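Local atomic coordinates of binary enterotoxin of Clostridium perfringens component a (Clostridium perfringens, PDB entry 5WTZ), a protein that binds NAD+ and, as the enzymatic component of a binary enterotoxin, probably transfers its ADP-ribose group to actin. Residues 286-291 / 367-371; 331-337 / 391-397. All coordinates share one frame; numbering follows the deposited sequence.

Contact 1: 286-291 / 367-371; sequences LKKRKI and GSNAA
Two backbone hydrogen bonds tie Ile291 to the turn at 367-368: Ile291 N gives to Ser368 O at 3.0 Å, and Gly367 N gives to Ile291 O at 2.8 Å. Gly367 sits at a positive phi of 98°, where a CB would collide with the carbonyl O of the residue before, which calls for glycine.

Lys290 runs alongside Asn369, the two pointing the same way. Its chain is extended until the last torsion, and the bend there (chi4 -71°) turns NZ back onto two acceptors: Gly367 O at 2.8 Å, met almost end-on, and Asn369 OD1 at 3.0 Å, approached from above the amide plane. A water bridges the same OD1 to Lys287 O. The stem of Lys287 passes Asn369 at an angle, but its NZ goes on to a salt bridge with Asp388.

Beneath this polar layer, Ile291 CG1 rests on Ala370 CB at 3.7 Å and Leu286 CD2 meets the small side chain of Ala371 at CB, 4.0 Å away. A second water accepts from Arg289 N and lies by Leu286 O and Ala370 O, filling in where the two backbones do not bond directly. Tyr231 and Trp234 of helix 220-237 cover Ala371.

By gripping two carbonyl oxygens on the solvent side, one ammonium group fixes 367-369 against 290-291, and so joins the loop after helix 272-286 to the edge strand of the three-stranded sheet.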
loop_
_atom_site.group_PDB
_atom_site.type_symbol
_atom_site.label_atom_id
_atom_site.label_comp_id
_atom_site.label_asym_id
_atom_site.label_seq_id
_atom_site.Cartn_x
_atom_site.Cartn_y
_atom_site.Cartn_z
ATOM N N LEU A 286 -14.174 -19.159 10.452
ATOM C CA LEU A 286 -13.357 -18.374 9.541
ATOM C C LEU A 286 -12.861 -19.197 8.337
ATOM O O LEU A 286 -12.296 -18.650 7.399
ATOM C CB LEU A 286 -12.178 -17.767 10.302
ATOM C CG LEU A 286 -12.570 -16.778 11.394
ATOM C CD1 LEU A 286 -11.376 -16.275 12.197
ATOM C CD2 LEU A 286 -13.326 -15.598 10.789
ATOM N N LYS A 287 -13.104 -20.501 8.357
ATOM C CA LYS A 287 -12.734 -21.377 7.250
ATOM C C LYS A 287 -13.903 -21.597 6.290
ATOM O O LYS A 287 -13.766 -22.303 5.291
ATOM C CB LYS A 287 -12.247 -22.744 7.769
ATOM C CG LYS A 287 -10.955 -22.692 8.584
ATOM C CD LYS A 287 -10.619 -24.076 9.095
ATOM C CE LYS A 287 -9.221 -24.102 9.698
ATOM N NZ LYS A 287 -9.183 -23.384 10.988
ATOM N N LYS A 288 -15.056 -21.003 6.585
ATOM C CA LYS A 288 -16.285 -21.384 5.879
ATOM C C LYS A 288 -16.474 -20.650 4.541
ATOM O O LYS A 288 -17.173 -21.143 3.649
ATOM C CB LYS A 288 -17.504 -21.182 6.786
ATOM C CG LYS A 288 -17.566 -22.222 7.906
ATOM C CD LYS A 288 -18.777 -22.084 8.794
ATOM C CE LYS A 288 -20.025 -22.597 8.120
ATOM N NZ LYS A 288 -21.136 -22.725 9.113
ATOM N N ARG A 289 -15.856 -19.489 4.387
ATOM C CA ARG A 289 -15.873 -18.833 3.091
ATOM C C ARG A 289 -14.596 -18.037 2.877
ATOM O O ARG A 289 -14.461 -16.925 3.387
ATOM C CB ARG A 289 -17.098 -17.930 2.952
ATOM C CG ARG A 289 -17.172 -17.209 1.612
ATOM C CD ARG A 289 -18.405 -16.333 1.532
ATOM N NE ARG A 289 -19.578 -17.047 1.027
ATOM C CZ ARG A 289 -20.108 -16.864 -0.181
ATOM N NH1 ARG A 289 -19.579 -15.979 -1.014
ATOM N NH2 ARG A 289 -21.171 -17.562 -0.551
ATOM N N LYS A 290 -13.655 -18.632 2.142
ATOM C CA LYS A 290 -12.355 -18.026 1.864
ATOM C C LYS A 290 -12.501 -16.694 1.168
ATOM O O LYS A 290 -13.409 -16.504 0.357
ATOM C CB LYS A 290 -11.497 -18.947 0.997
ATOM C CG LYS A 290 -10.986 -20.172 1.736
ATOM C CD LYS A 290 -10.279 -21.074 0.768
ATOM C CE LYS A 290 -9.590 -22.247 1.457
ATOM N NZ LYS A 290 -8.400 -21.799 2.235
ATOM N N ILE A 291 -11.607 -15.766 1.502
ATOM C CA ILE A 291 -11.539 -14.475 0.810
ATOM C C ILE A 291 -11.571 -14.700 -0.714
ATOM O O ILE A 291 -10.719 -15.394 -1.260
ATOM C CB ILE A 291 -10.268 -13.704 1.232
ATOM C CG1 ILE A 291 -10.327 -13.359 2.722
ATOM C CG2 ILE A 291 -10.087 -12.429 0.410
ATOM C CD1 ILE A 291 -11.276 -12.226 3.071
ATOM N N GLY A 367 -8.326 -16.764 -1.177
ATOM C CA GLY A 367 -8.163 -18.083 -0.583
ATOM C C GLY A 367 -7.832 -18.107 0.900
ATOM O O GLY A 367 -7.845 -19.178 1.524
ATOM N N SER A 368 -7.540 -16.942 1.468
ATOM C CA SER A 368 -7.277 -16.815 2.908
ATOM C C SER A 368 -8.488 -17.196 3.774
ATOM O O SER A 368 -9.633 -16.864 3.458
ATOM C CB SER A 368 -6.834 -15.383 3.238
ATOM O OG SER A 368 -5.659 -15.058 2.515
ATOM N N ASN A 369 -8.239 -17.868 4.888
ATOM C CA ASN A 369 -9.325 -18.169 5.818
ATOM C C ASN A 369 -9.600 -16.952 6.696
ATOM O O ASN A 369 -8.966 -16.762 7.743
ATOM C CB ASN A 369 -9.000 -19.412 6.666
ATOM C CG ASN A 369 -8.902 -20.670 5.826
ATOM O OD1 ASN A 369 -9.605 -20.801 4.826
ATOM N ND2 ASN A 369 -8.028 -21.599 6.219
ATOM N N ALA A 370 -10.542 -16.127 6.241
ATOM C CA ALA A 370 -10.886 -14.850 6.859
ATOM C C ALA A 370 -12.307 -14.507 6.468
ATOM O O ALA A 370 -12.799 -15.004 5.438
ATOM C CB ALA A 370 -9.910 -13.716 6.404
ATOM N N ALA A 371 -12.986 -13.690 7.271
ATOM C CA ALA A 371 -14.358 -13.291 6.949
ATOM C C ALA A 371 -14.605 -11.815 7.240
ATOM O O ALA A 371 -14.009 -11.247 8.164
ATOM C CB ALA A 371 -15.369 -14.155 7.713
HETATM O O HOH W 1 -14.385 -17.710 6.140
HETATM O O HOH W 2 -11.455 -22.910 4.215
#

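Contact 2: 331-337 / 391-397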
loop_
_atom_site.group_PDB
_atom_site.type_symbol
_atom_site.label_atom_id
_atom_site.label_comp_id
_atom_site.label_asym_id
_atom_site.label_seq_id
_atom_site.Cartn_x
_atom_site.Cartn_y
_atom_site.Cartn_z
ATOM N N LEU A 331 12.314 -5.644 7.964
ATOM C CA LEU A 331 12.178 -5.747 6.505
ATOM C C LEU A 331 12.539 -7.149 6.008
ATOM O O LEU A 331 13.577 -7.704 6.372
ATOM C CB LEU A 331 13.057 -4.710 5.784
ATOM C CG LEU A 331 12.489 -3.289 5.663
ATOM C CD1 LEU A 331 13.453 -2.413 4.864
ATOM C CD2 LEU A 331 11.131 -3.306 5.011
ATOM N N GLY A 332 11.680 -7.716 5.174
ATOM C CA GLY A 332 11.953 -9.009 4.583
ATOM C C GLY A 332 11.747 -10.186 5.523
ATOM O O GLY A 332 11.943 -11.333 5.131
ATOM N N LYS A 333 11.352 -9.919 6.762
ATOM C CA LYS A 333 11.173 -11.001 7.722
ATOM C C LYS A 333 9.810 -11.668 7.575
ATOM O O LYS A 333 8.848 -11.064 7.114
ATOM C CB LYS A 333 11.352 -10.497 9.154
ATOM C CG LYS A 333 12.754 -9.968 9.462
ATOM C CD LYS A 333 13.814 -11.016 9.222
ATOM C CE LYS A 333 15.173 -10.567 9.755
ATOM N NZ LYS A 333 15.740 -9.422 8.993
ATOM N N THR A 334 9.733 -12.934 7.955
ATOM C CA THR A 334 8.428 -13.577 8.069
ATOM C C THR A 334 8.087 -13.770 9.550
ATOM O O THR A 334 8.867 -14.366 10.284
ATOM C CB THR A 334 8.397 -14.921 7.337
ATOM O OG1 THR A 334 8.484 -14.700 5.916
ATOM C CG2 THR A 334 7.101 -15.653 7.659
ATOM N N ILE A 335 6.926 -13.268 9.975
ATOM C CA ILE A 335 6.537 -13.260 11.386
ATOM C C ILE A 335 5.327 -14.148 11.617
ATOM O O ILE A 335 4.243 -13.820 11.128
ATOM C CB ILE A 335 6.177 -11.829 11.878
ATOM C CG1 ILE A 335 7.274 -10.825 11.538
ATOM C CG2 ILE A 335 5.877 -11.830 13.377
ATOM C CD1 ILE A 335 6.914 -9.392 11.912
ATOM N N PRO A 336 5.499 -15.259 12.355
ATOM C CA PRO A 336 4.341 -16.087 12.713
ATOM C C PRO A 336 3.340 -15.304 13.538
ATOM O O PRO A 336 3.749 -14.534 14.401
ATOM C CB PRO A 336 4.955 -17.224 13.543
ATOM C CG PRO A 336 6.367 -17.304 13.095
ATOM C CD PRO A 336 6.753 -15.853 12.850
ATOM N N VAL A 337 2.053 -15.499 13.276
ATOM C CA VAL A 337 1.005 -14.818 14.025
ATOM C C VAL A 337 0.086 -15.851 14.694
ATOM O O VAL A 337 -0.758 -16.476 14.038
ATOM C CB VAL A 337 0.182 -13.885 13.117
ATOM C CG1 VAL A 337 -0.918 -13.165 13.941
ATOM C CG2 VAL A 337 1.089 -12.854 12.442
ATOM N N TYR A 391 -1.480 -17.799 10.772
ATOM C CA TYR A 391 -0.837 -17.358 9.527
ATOM C C TYR A 391 0.443 -16.630 9.885
ATOM O O TYR A 391 0.847 -16.631 11.044
ATOM C CB TYR A 391 -1.756 -16.440 8.719
ATOM C CG TYR A 391 -2.854 -17.137 7.913
ATOM C CD1 TYR A 391 -2.551 -17.884 6.767
ATOM C CD2 TYR A 391 -4.190 -16.995 8.271
ATOM C CE1 TYR A 391 -3.564 -18.505 6.016
ATOM C CE2 TYR A 391 -5.209 -17.615 7.539
ATOM C CZ TYR A 391 -4.890 -18.354 6.408
ATOM O OH TYR A 391 -5.910 -18.947 5.690
ATOM N N SER A 392 1.069 -16.003 8.891
ATOM C CA SER A 392 2.280 -15.207 9.097
ATOM C C SER A 392 2.234 -13.926 8.282
ATOM O O SER A 392 1.531 -13.851 7.274
ATOM C CB SER A 392 3.534 -15.994 8.714
ATOM O OG SER A 392 3.635 -17.202 9.445
ATOM N N TYR A 393 2.987 -12.924 8.725
ATOM C CA TYR A 393 3.215 -11.710 7.950
ATOM C C TYR A 393 4.562 -11.796 7.261
ATOM O O TYR A 393 5.567 -12.079 7.915
ATOM C CB TYR A 393 3.242 -10.467 8.831
ATOM C CG TYR A 393 2.004 -10.111 9.603
ATOM C CD1 TYR A 393 0.736 -10.158 9.028
ATOM C CD2 TYR A 393 2.117 -9.682 10.915
ATOM C CE1 TYR A 393 -0.387 -9.787 9.761
ATOM C CE2 TYR A 393 1.016 -9.315 11.647
ATOM C CZ TYR A 393 -0.231 -9.365 11.072
ATOM O OH TYR A 393 -1.297 -8.970 11.823
ATOM N N LYS A 394 4.596 -11.561 5.952
ATOM C CA LYS A 394 5.855 -11.330 5.266
ATOM C C LYS A 394 5.990 -9.809 5.139
ATOM O O LYS A 394 5.158 -9.158 4.495
ATOM C CB LYS A 394 5.883 -12.038 3.904
ATOM C CG LYS A 394 7.090 -11.700 3.027
ATOM C CD LYS A 394 7.083 -12.507 1.724
ATOM C CE LYS A 394 5.953 -12.069 0.776
ATOM N NZ LYS A 394 6.279 -10.813 0.023
ATOM N N ILE A 395 7.008 -9.235 5.779
ATOM C CA ILE A 395 7.135 -7.775 5.825
ATOM C C ILE A 395 7.776 -7.268 4.527
ATOM O O ILE A 395 8.898 -7.634 4.198
ATOM C CB ILE A 395 7.961 -7.310 7.057
ATOM C CG1 ILE A 395 7.401 -7.919 8.369
ATOM C CG2 ILE A 395 8.006 -5.767 7.132
ATOM C CD1 ILE A 395 5.996 -7.496 8.754
ATOM N N ASP A 396 7.035 -6.451 3.780
ATOM C CA ASP A 396 7.415 -6.061 2.428
ATOM C C ASP A 396 7.981 -4.638 2.382
ATOM O O ASP A 396 8.922 -4.353 1.638
ATOM C CB ASP A 396 6.204 -6.144 1.487
ATOM C CG ASP A 396 5.605 -7.525 1.407
ATOM O OD1 ASP A 396 6.370 -8.519 1.350
ATOM O OD2 ASP A 396 4.353 -7.605 1.372
ATOM N N ASN A 397 7.380 -3.737 3.158
ATOM C CA ASN A 397 7.910 -2.381 3.249
ATOM C C ASN A 397 7.518 -1.701 4.549
ATOM O O ASN A 397 6.561 -2.101 5.238
ATOM C CB ASN A 397 7.441 -1.527 2.064
ATOM C CG ASN A 397 8.486 -0.503 1.624
ATOM O OD1 ASN A 397 9.511 -0.300 2.281
ATOM N ND2 ASN A 397 8.223 0.146 0.508
HETATM O O HOH W 3 -2.908 -15.452 11.997
#
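Ile335 N reaches Tyr393 O at 2.7 Å, and the same oxygen also takes a CA-H contact from Thr334 CA at 3.2 Å. Tyr393 N returns a bond to Ile335 O, which makes Ile335 and Tyr393 a hydrogen-bonded antiparallel pair, with the non-hydrogen-bonded pairs Thr334-Lys394 and Pro336-Ser392 to either side. The ladder runs on past the strand start, where Ile395 N gives to Lys333 O at 2.9 Å in a nearly straight bond (173°) and Gly332 N gives to Ile395 O with more bend.

The face carrying Ile335, Val337 and Tyr393 packs mainly through apolar groups. Val337 CG2 lies over one face of the Tyr393 ring, 3.8 Å from its centroid but displaced toward the rim on the CD2-CE2 side, a CH-pi contact. The first torsion of Val337 brings this methyl over the ring, since CG1 takes the place anti to the backbone N (chi1 -180°) and leaves CG2 anti to the carbonyl carbon. Farther along, Ile335 CD1 meets Ile395 CD1 at 3.8 Å. Leu360 and Leu362 of strand 358-364 and Arg299 and Met301 of strand 295-301 also touch Tyr393.

On the other face Thr334 CG2 packs on Ser392 CB at 3.7 Å, with Ile421 against both residues. Lys394 starts from this face but leads away, its NZ meeting Asp396 OD1 of its own strand in a salt bridge (2.7 Å) and also bonding Asp132 O; Asp396 OD2 is bonded to Thr419 OG1.

Edge strand 334-337 is held chiefly by main-chain bonds, with more extensive apolar packing on the Tyr393 face. The side chain of Val337 comes within about 4 Å of the bound NAD, so ladder and CH-pi contact together hold it beside the cofactor.

Contacts 1 and 2 lie in the same ADP-ribosyltransferase range, their centres about 20 Å apart. Both are partly buried, but contact 1 lies farther out, its centre about 22 Å from that of the chain against about 15 Å for contact 2. Contact 2 is regular pairing at the border of a five-stranded mixed sheet, whereas contact 1 joins a loop to the edge strand of a separate three-stranded sheet. Accordingly, side chains and water do much of the polar work in 286-291/367-371, while a backbone ladder dominates 331-337/391-397. They meet directly: Tyr391 OH of segment 391-397 probably hydrogen-bonds Asn369 N at 2.7 Å. Contact 2 also comes closer to the bound NAD.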